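Local atomic coordinates of particle-associated glycoside hydrolase (Acinetobacter phage Fri1, PDB entry 6C72), a protein that serves as a phage tailspike that probably depolymerises the capsular polysaccharide of Acinetobacter baumannii during entry into the host cell. Residues F282-F287 with L317-F322. Sequence-based numbering, arbitrary orientation.
Sequences FKNCTF and LINCVF
Asn-284 and Asn-319 sit at the same bend of two successive chain turns, their backbones in the left-handed helical region and their amides side by side, planes 13° apart. CG lies anti to the backbone N in both, which carries the two amides out the same way. They meet through water: one molecule donates to Asn-284 OD1 and to the carbonyl Asn-319 O, 2.7 Å each; a second donates to the same OD1 and accepts from Asn-319 ND2. The remaining amide atoms are taken too, Asn-284 ND2 by Asn-261 and Asn-319 OD1 by Arg-354. This is stacking of like on like between adjacent rungs of a right-handed parallel beta-helix, here an asparagine column at a corner between two faces. Leading into the bend, Ile-318 N donates to Phe-282 O (2.8 Å, 177° at the hydrogen) and Asn-284 N to Ile-318 O. Beyond it, Val-321 N reaches Cys-285 O at 3.1 Å, and Phe-287 N reaches Val-321 O at 2.7 Å; Thr-286 OG1 is held by Asn-263 and Gln-288. Inside the coil, the Phe-287 and Phe-322 rings run nearly parallel but slipped, centroids 5.1 Å apart, and Phe-322 continues the row onto Phe-355. Leu-317 CD2 packs 3.7 Å from Phe-282 CD1.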
loop_
_atom_site.group_PDB
_atom_site.type_symbol
_atom_site.label_atom_id
_atom_site.label_comp_id
_atom_site.label_asym_id
_atom_site.label_seq_id
_atom_site.Cartn_x
_atom_site.Cartn_y
_atom_site.Cartn_z
ATOM N N PHE A 282 2.762 -1.560 -12.839
ATOM C CA PHE A 282 4.113 -1.599 -13.373
ATOM C C PHE A 282 5.077 -1.591 -12.196
ATOM O O PHE A 282 4.985 -0.720 -11.329
ATOM C CB PHE A 282 4.383 -0.402 -14.287
ATOM C CG PHE A 282 3.507 -0.353 -15.511
ATOM C CD1 PHE A 282 2.264 0.278 -15.471
ATOM C CD2 PHE A 282 3.930 -0.916 -16.708
ATOM C CE1 PHE A 282 1.452 0.341 -16.607
ATOM C CE2 PHE A 282 3.126 -0.856 -17.840
ATOM C CZ PHE A 282 1.883 -0.228 -17.789
ATOM N N LYS A 283 5.974 -2.572 -12.151
ATOM C CA LYS A 283 6.997 -2.666 -11.118
ATOM C C LYS A 283 8.362 -2.807 -11.773
ATOM O O LYS A 283 8.566 -3.708 -12.589
ATOM C CB LYS A 283 6.738 -3.851 -10.191
ATOM C CG LYS A 283 7.686 -3.908 -9.003
ATOM C CD LYS A 283 7.770 -5.327 -8.472
ATOM C CE LYS A 283 6.637 -5.627 -7.505
ATOM N NZ LYS A 283 6.993 -5.172 -6.109
ATOM N N ASN A 284 9.290 -1.915 -11.415
ATOM C CA ASN A 284 10.660 -1.936 -11.944
ATOM C C ASN A 284 10.655 -1.949 -13.471
ATOM O O ASN A 284 11.365 -2.732 -14.114
ATOM C CB ASN A 284 11.463 -3.113 -11.380
ATOM C CG ASN A 284 12.971 -2.962 -11.610
ATOM O OD1 ASN A 284 13.516 -1.850 -11.582
ATOM N ND2 ASN A 284 13.654 -4.090 -11.844
ATOM N N CYS A 285 9.793 -1.126 -14.056
ATOM C CA CYS A 285 9.749 -0.930 -15.496
ATOM C C CYS A 285 10.271 0.461 -15.812
ATOM O O CYS A 285 10.276 1.332 -14.954
ATOM C CB CYS A 285 8.320 -1.094 -16.030
ATOM S SG CYS A 285 7.628 -2.738 -15.726
ATOM N N THR A 286 10.707 0.681 -17.047
ATOM C CA THR A 286 11.140 2.009 -17.456
ATOM C C THR A 286 10.360 2.454 -18.682
ATOM O O THR A 286 9.805 1.634 -19.417
ATOM C CB THR A 286 12.652 2.080 -17.757
ATOM O OG1 THR A 286 12.938 1.453 -19.013
ATOM C CG2 THR A 286 13.480 1.420 -16.652
ATOM N N PHE A 287 10.269 3.769 -18.857
ATOM C CA PHE A 287 9.629 4.386 -20.015
ATOM C C PHE A 287 10.581 5.465 -20.517
ATOM O O PHE A 287 10.801 6.464 -19.823
ATOM C CB PHE A 287 8.257 4.971 -19.655
ATOM C CG PHE A 287 7.329 3.992 -18.958
ATOM C CD1 PHE A 287 7.395 3.802 -17.581
ATOM C CD2 PHE A 287 6.393 3.264 -19.688
ATOM C CE1 PHE A 287 6.556 2.912 -16.938
ATOM C CE2 PHE A 287 5.538 2.371 -19.058
ATOM C CZ PHE A 287 5.617 2.193 -17.675
ATOM N N LEU A 317 2.371 2.521 -10.310
ATOM C CA LEU A 317 3.715 2.495 -10.869
ATOM C C LEU A 317 4.715 2.526 -9.706
ATOM O O LEU A 317 4.848 3.548 -9.018
ATOM C CB LEU A 317 3.900 3.674 -11.819
ATOM C CG LEU A 317 2.833 3.671 -12.917
ATOM C CD1 LEU A 317 1.838 4.837 -12.783
ATOM C CD2 LEU A 317 3.459 3.626 -14.313
ATOM N N ILE A 318 5.401 1.406 -9.484
ATOM C CA ILE A 318 6.305 1.222 -8.354
ATOM C C ILE A 318 7.720 1.094 -8.898
ATOM O O ILE A 318 7.989 0.230 -9.744
ATOM C CB ILE A 318 5.950 -0.029 -7.534
ATOM C CG1 ILE A 318 4.442 -0.136 -7.326
ATOM C CG2 ILE A 318 6.690 -0.031 -6.209
ATOM C CD1 ILE A 318 3.970 -1.540 -6.907
ATOM N N ASN A 319 8.625 1.941 -8.405
ATOM C CA ASN A 319 10.050 1.845 -8.732
ATOM C C ASN A 319 10.261 1.840 -10.247
ATOM O O ASN A 319 11.028 1.047 -10.789
ATOM C CB ASN A 319 10.674 0.612 -8.068
ATOM C CG ASN A 319 12.179 0.569 -8.210
ATOM O OD1 ASN A 319 12.827 1.600 -8.392
ATOM N ND2 ASN A 319 12.746 -0.625 -8.132
ATOM N N CYS A 320 9.559 2.728 -10.938
ATOM C CA CYS A 320 9.677 2.868 -12.380
ATOM C C CYS A 320 10.492 4.108 -12.707
ATOM O O CYS A 320 10.650 5.005 -11.877
ATOM C CB CYS A 320 8.290 2.956 -13.039
ATOM S SG CYS A 320 7.335 1.419 -12.910
ATOM N N VAL A 321 11.030 4.140 -13.922
ATOM C CA VAL A 321 11.791 5.275 -14.429
ATOM C C VAL A 321 11.050 5.861 -15.623
ATOM O O VAL A 321 10.663 5.129 -16.542
ATOM C CB VAL A 321 13.227 4.880 -14.828
ATOM C CG1 VAL A 321 13.933 6.065 -15.509
ATOM C CG2 VAL A 321 14.018 4.394 -13.613
ATOM N N PHE A 322 10.831 7.168 -15.596
ATOM C CA PHE A 322 10.341 7.925 -16.729
ATOM C C PHE A 322 11.461 8.860 -17.150
ATOM O O PHE A 322 11.901 9.693 -16.354
ATOM C CB PHE A 322 9.083 8.710 -16.371
ATOM C CG PHE A 322 8.008 7.869 -15.757
ATOM C CD1 PHE A 322 7.097 7.188 -16.561
ATOM C CD2 PHE A 322 7.886 7.778 -14.376
ATOM C CE1 PHE A 322 6.098 6.405 -15.999
ATOM C CE2 PHE A 322 6.878 7.004 -13.799
ATOM C CZ PHE A 322 5.982 6.311 -14.615
HETATM O O HOH W 1 13.270 0.773 -12.221
HETATM O O HOH W 2 15.295 -0.514 -9.710
#